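Local coordinates for enterochelin esterase (Salmonella enterica subsp. enterica serovar Typhimurium, PDB 3MGA), which probably hydrolyses the ester bonds of the siderophore enterobactin in its ferric complex, so that iron can be released inside the cell, at residues 20-24 with 34-38; 49-55 with 97-103. One frame throughout, in Å; residues are numbered along the deposited sequence.

Interaction 1 (20-24 with 34-38) pairs the two strands of a beta hairpin, and interaction 2 (49-55 with 97-103) pairs strands 52-57 and 92-100 of a second antiparallel sheet. Their centres lie about 17 Å apart, yet they meet through strand 32-39, where the two sheets pack together. Trp38 CZ2 comes to 3.4 Å from Pro99 CB and its CZ3 to 3.8 Å from Val53 CG2, while Phe36 CD1 lies 3.8 Å from Phe97 CE1. Both interactions belong to the N-terminal part of the chain, their centres about 23 and 27 Å from the centre of the whole chain; a probable nucleophile elbow lies in the C-terminal esterase part.

Interaction 1 (20-24 with 34-38); sequences TGPEW and VTFWW
Residues 22-24 run antiparallel to 34-36, and Glu23 faces Thr35 as a hydrogen-bonded pair: Glu23 N donates to Thr35 O at 3.0 Å and Thr35 N to Glu23 O at 2.8 Å, both nearly straight. The same two carbonyls also receive CA-H contacts, from Pro22 and Val34 respectively.

A third bond links side chains. Trp37 NE1 reaches Glu23 OE1 at 3.1 Å with a bent N-H (148°). The oxygen lies close to the indole plane, but the nitrogen meets it from above the carboxylate, whose plane stands 81° from that of the ring. With CG anti to its carbonyl carbon (chi1 -66°) and the chain extended beyond, Glu23 carries its carboxylate along the face shared with Thr35 as far as the indole edge. Gly21 O sits at that edge too, in the ring plane, while the methyl CG2 of Thr35 lies over one indole face. Thr35 OG1 is hydrogen-bonded to Ser84 on the next strand.

On the other face of the hairpin, Pro22 sets its ring obliquely against Phe36, with Pro22 CG 3.8 Å from Phe36 CD1 and Pro22 CB above the phenyl face near its rim. Pro22 CB also meets Val34 CG1 at 4.1 Å, and the second methyl of Val34, CG2, packs on Trp24 CB. Leu152 of strand 148-153 touches Pro22, Val34 and Phe36. The arrangement is a beta hairpin at the margin of a four-stranded antiparallel sheet, with one apolar face turned to the second sheet, consistent with the beta sandwich of E-set domains.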
# COMPACT_ATOMS: atom_id res chain seq x y z
N THR A 20 3.01 5.57 25.54
CA THR A 20 3.62 6.06 24.31
C THR A 20 2.90 5.51 23.07
O THR A 20 3.34 5.74 21.95
CB THR A 20 5.09 5.59 24.24
OG1 THR A 20 5.82 6.14 25.34
CG2 THR A 20 5.76 6.02 22.93
N GLY A 21 1.81 4.79 23.29
CA GLY A 21 1.04 4.19 22.21
C GLY A 21 0.62 2.79 22.59
O GLY A 21 0.56 2.46 23.77
N PRO A 22 0.31 1.96 21.59
CA PRO A 22 -0.08 0.58 21.87
C PRO A 22 1.01 -0.23 22.58
O PRO A 22 2.21 -0.03 22.33
CB PRO A 22 -0.33 0.00 20.48
CG PRO A 22 -0.70 1.18 19.66
CD PRO A 22 0.14 2.30 20.17
N GLU A 23 0.59 -1.12 23.47
CA GLU A 23 1.51 -1.98 24.22
C GLU A 23 1.26 -3.43 23.84
O GLU A 23 0.14 -3.82 23.52
CB GLU A 23 1.30 -1.79 25.72
CG GLU A 23 1.67 -0.41 26.23
CD GLU A 23 1.30 -0.21 27.69
OE1 GLU A 23 0.22 -0.69 28.09
OE2 GLU A 23 2.07 0.46 28.42
N TRP A 24 2.31 -4.24 23.88
CA TRP A 24 2.20 -5.64 23.51
C TRP A 24 2.87 -6.60 24.50
O TRP A 24 3.82 -6.24 25.18
CB TRP A 24 2.79 -5.85 22.10
CG TRP A 24 4.24 -5.45 21.96
CD1 TRP A 24 5.33 -6.21 22.23
CD2 TRP A 24 4.74 -4.19 21.50
NE1 TRP A 24 6.48 -5.51 21.97
CE2 TRP A 24 6.15 -4.26 21.52
CE3 TRP A 24 4.13 -3.00 21.07
CZ2 TRP A 24 6.96 -3.19 21.14
CZ3 TRP A 24 4.94 -1.94 20.68
CH2 TRP A 24 6.34 -2.04 20.71
N VAL A 34 -2.09 -7.26 22.18
CA VAL A 34 -1.82 -5.84 22.02
C VAL A 34 -2.96 -4.98 22.56
O VAL A 34 -4.12 -5.19 22.23
CB VAL A 34 -1.58 -5.50 20.54
CG1 VAL A 34 -1.22 -4.04 20.38
CG2 VAL A 34 -0.47 -6.39 19.97
N THR A 35 -2.61 -4.00 23.40
CA THR A 35 -3.59 -3.10 24.00
C THR A 35 -3.45 -1.68 23.48
O THR A 35 -2.36 -1.12 23.44
CB THR A 35 -3.43 -3.07 25.54
OG1 THR A 35 -3.65 -4.38 26.07
CG2 THR A 35 -4.44 -2.12 26.17
N PHE A 36 -4.59 -1.11 23.09
CA PHE A 36 -4.66 0.25 22.58
C PHE A 36 -5.25 1.15 23.64
O PHE A 36 -6.13 0.73 24.40
CB PHE A 36 -5.52 0.30 21.33
CG PHE A 36 -4.93 -0.42 20.15
CD1 PHE A 36 -4.37 0.30 19.10
CD2 PHE A 36 -4.90 -1.79 20.10
CE1 PHE A 36 -3.82 -0.36 18.00
CE2 PHE A 36 -4.34 -2.45 19.02
CZ PHE A 36 -3.80 -1.73 17.97
N TRP A 37 -4.77 2.39 23.70
CA TRP A 37 -5.27 3.36 24.67
C TRP A 37 -5.63 4.68 23.98
O TRP A 37 -4.93 5.14 23.08
CB TRP A 37 -4.21 3.68 25.72
CG TRP A 37 -3.60 2.51 26.41
CD1 TRP A 37 -2.39 1.94 26.12
CD2 TRP A 37 -4.14 1.76 27.50
NE1 TRP A 37 -2.14 0.89 26.97
CE2 TRP A 37 -3.20 0.76 27.83
CE3 TRP A 37 -5.33 1.85 28.24
CZ2 TRP A 37 -3.42 -0.16 28.86
CZ3 TRP A 37 -5.54 0.93 29.27
CH2 TRP A 37 -4.59 -0.06 29.57
N TRP A 38 -6.75 5.25 24.41
CA TRP A 38 -7.21 6.54 23.92
C TRP A 38 -7.71 7.30 25.13
O TRP A 38 -8.51 6.78 25.91
CB TRP A 38 -8.32 6.42 22.86
CG TRP A 38 -8.80 7.77 22.36
CD1 TRP A 38 -8.14 8.61 21.49
CD2 TRP A 38 -10.03 8.43 22.68
NE1 TRP A 38 -8.89 9.75 21.27
CE2 TRP A 38 -10.05 9.66 21.98
CE3 TRP A 38 -11.12 8.10 23.49
CZ2 TRP A 38 -11.12 10.55 22.07
CZ3 TRP A 38 -12.18 8.99 23.59
CH2 TRP A 38 -12.17 10.21 22.88

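Interaction 2 (49-55 with 97-103)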
# COMPACT_ATOMS: atom_id res chain seq x y z
N PRO A 49 -19.62 13.03 26.36
CA PRO A 49 -20.78 12.52 25.64
C PRO A 49 -20.40 11.42 24.64
O PRO A 49 -21.25 11.01 23.84
CB PRO A 49 -21.26 13.74 24.89
CG PRO A 49 -19.99 14.43 24.49
CD PRO A 49 -19.00 14.15 25.62
N ILE A 50 -19.16 10.95 24.67
CA ILE A 50 -18.70 9.92 23.75
C ILE A 50 -19.36 8.55 23.97
O ILE A 50 -19.33 8.00 25.07
CB ILE A 50 -17.16 9.75 23.80
CG1 ILE A 50 -16.46 11.03 23.35
CG2 ILE A 50 -16.73 8.60 22.91
CD1 ILE A 50 -16.81 11.47 21.94
N ARG A 51 -19.94 8.03 22.89
CA ARG A 51 -20.62 6.74 22.88
C ARG A 51 -19.69 5.63 22.34
O ARG A 51 -19.63 4.54 22.91
CB ARG A 51 -21.87 6.80 21.99
CG ARG A 51 -22.97 7.74 22.46
CD ARG A 51 -23.63 7.26 23.73
NE ARG A 51 -24.80 8.06 24.09
CZ ARG A 51 -25.61 7.81 25.12
NH1 ARG A 51 -25.38 6.78 25.92
NH2 ARG A 51 -26.65 8.61 25.35
N ARG A 52 -18.99 5.92 21.25
CA ARG A 52 -18.07 4.94 20.64
C ARG A 52 -16.67 5.47 20.39
O ARG A 52 -16.44 6.67 20.31
CB ARG A 52 -18.63 4.46 19.29
CG ARG A 52 -19.98 3.75 19.33
CD ARG A 52 -19.91 2.40 20.04
NE ARG A 52 -21.18 1.68 19.92
CZ ARG A 52 -22.22 1.81 20.75
NH1 ARG A 52 -22.17 2.64 21.78
NH2 ARG A 52 -23.32 1.10 20.53
N VAL A 53 -15.73 4.54 20.28
CA VAL A 53 -14.34 4.82 19.97
C VAL A 53 -13.90 3.61 19.16
O VAL A 53 -13.33 2.66 19.70
CB VAL A 53 -13.46 4.96 21.22
CG1 VAL A 53 -12.06 5.36 20.82
CG2 VAL A 53 -14.05 5.98 22.20
N TRP A 54 -14.20 3.64 17.87
CA TRP A 54 -13.88 2.51 16.99
C TRP A 54 -12.38 2.41 16.73
O TRP A 54 -11.69 3.42 16.56
CB TRP A 54 -14.66 2.59 15.67
CG TRP A 54 -16.17 2.77 15.84
CD1 TRP A 54 -16.87 3.93 15.73
CD2 TRP A 54 -17.12 1.75 16.18
NE1 TRP A 54 -18.20 3.71 15.96
CE2 TRP A 54 -18.39 2.38 16.24
CE3 TRP A 54 -17.04 0.38 16.42
CZ2 TRP A 54 -19.56 1.68 16.54
CZ3 TRP A 54 -18.20 -0.32 16.73
CH2 TRP A 54 -19.45 0.34 16.78
N VAL A 55 -11.89 1.18 16.71
CA VAL A 55 -10.49 0.93 16.45
C VAL A 55 -10.49 0.34 15.06
O VAL A 55 -10.98 -0.77 14.85
CB VAL A 55 -9.90 -0.03 17.50
CG1 VAL A 55 -8.43 -0.32 17.22
CG2 VAL A 55 -10.09 0.56 18.91
N PHE A 97 -8.33 5.73 15.19
CA PHE A 97 -9.49 5.60 16.08
C PHE A 97 -10.58 6.52 15.56
O PHE A 97 -10.31 7.48 14.85
CB PHE A 97 -9.17 5.97 17.53
CG PHE A 97 -7.92 5.32 18.08
CD1 PHE A 97 -7.68 3.96 17.90
CD2 PHE A 97 -7.03 6.06 18.85
CE1 PHE A 97 -6.54 3.37 18.43
CE2 PHE A 97 -5.90 5.47 19.40
CZ PHE A 97 -5.65 4.12 19.18
N ILE A 98 -11.83 6.21 15.93
CA ILE A 98 -12.96 7.02 15.53
C ILE A 98 -13.85 7.28 16.75
O ILE A 98 -14.87 6.62 16.95
CB ILE A 98 -13.80 6.33 14.44
CG1 ILE A 98 -12.91 5.86 13.29
CG2 ILE A 98 -14.89 7.28 13.94
CD1 ILE A 98 -13.66 5.18 12.18
N PRO A 99 -13.43 8.26 17.59
CA PRO A 99 -14.22 8.60 18.77
C PRO A 99 -15.41 9.44 18.35
O PRO A 99 -15.23 10.53 17.80
CB PRO A 99 -13.24 9.40 19.62
CG PRO A 99 -12.25 9.96 18.67
CD PRO A 99 -12.21 9.06 17.47
N THR A 100 -16.62 8.93 18.60
CA THR A 100 -17.85 9.63 18.21
C THR A 100 -18.96 9.53 19.24
O THR A 100 -18.93 8.67 20.12
CB THR A 100 -18.41 9.06 16.88
OG1 THR A 100 -19.66 9.69 16.58
CG2 THR A 100 -18.63 7.55 17.00
N GLU A 101 -19.94 10.42 19.09
CA GLU A 101 -21.12 10.44 19.95
C GLU A 101 -22.23 9.64 19.29
O GLU A 101 -23.25 9.35 19.91
CB GLU A 101 -21.63 11.88 20.14
CG GLU A 101 -20.64 12.85 20.77
CD GLU A 101 -21.21 14.26 20.88
OE1 GLU A 101 -22.36 14.48 20.43
OE2 GLU A 101 -20.51 15.14 21.41
N ARG A 102 -22.03 9.29 18.02
CA ARG A 102 -23.02 8.54 17.26
C ARG A 102 -23.05 7.07 17.66
O ARG A 102 -22.01 6.49 18.00
CB ARG A 102 -22.73 8.63 15.76
CG ARG A 102 -22.74 10.04 15.19
CD ARG A 102 -22.49 10.02 13.69
NE ARG A 102 -23.55 9.32 12.96
CZ ARG A 102 -23.55 9.09 11.65
NH1 ARG A 102 -22.53 9.49 10.90
NH2 ARG A 102 -24.57 8.45 11.09
N ASP A 103 -24.24 6.49 17.62
CA ASP A 103 -24.44 5.08 17.93
C ASP A 103 -25.54 4.47 17.05
O ASP A 103 -26.15 3.46 17.42
CB ASP A 103 -24.77 4.91 19.42
CG ASP A 103 -26.01 5.68 19.85
OD1 ASP A 103 -26.71 6.24 18.98
OD2 ASP A 103 -26.29 5.72 21.06
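Thr100 O takes two backbone donors, Arg51 N and Arg52 N, each at 3.0 Å. Arg51 N lies in the carbonyl plane on a lone pair, and Arg52 N comes in tilted 21° from that plane. Two residues facing one make a classic beta bulge. Thr100 N returns a bond to Arg52 O. Further along, Ile98 N donates to Trp54 O at 2.9 Å, while the reverse bond, Trp54 N to Ile98 O, is longer and arrives from well above the carbonyl plane.

On the face carrying Arg52, Trp54, Ile98 and Thr100, the methyl CG2 of Thr100 touches Arg52 CB, at 3.8 Å, and Trp54 NE1, at 4.0 Å, both on one side of it. Arg52 CB lies over one indole face, near the rim, and Trp54 CB packs on Ile98 CB. With its hydroxyl anti to the backbone nitrogen (chi1 176°), Thr100 directs OG1 to Arg102 N, which donates to it at 2.8 Å in an ST turn. Past this turn Asp103 lies beside Arg51, pointing the same way. Asp103 OD2 remains 4.1 Å from Arg51 NE and well out of the guanidinium plane, an attraction of charges without a directed bond.

Val53, Pro99, Val55 and Phe97 occupy the opposite face, where Val55 CG2 meets Phe97 CD1. Trp38 and Phe36 of strand 32-39 and Trp81 and Trp83 of strand 80-87 pack against this face, whereas Trp124 and Leu127 of helix 117-127 lie against Ile98 on the other, placing the strand pair between a sheet and a helix.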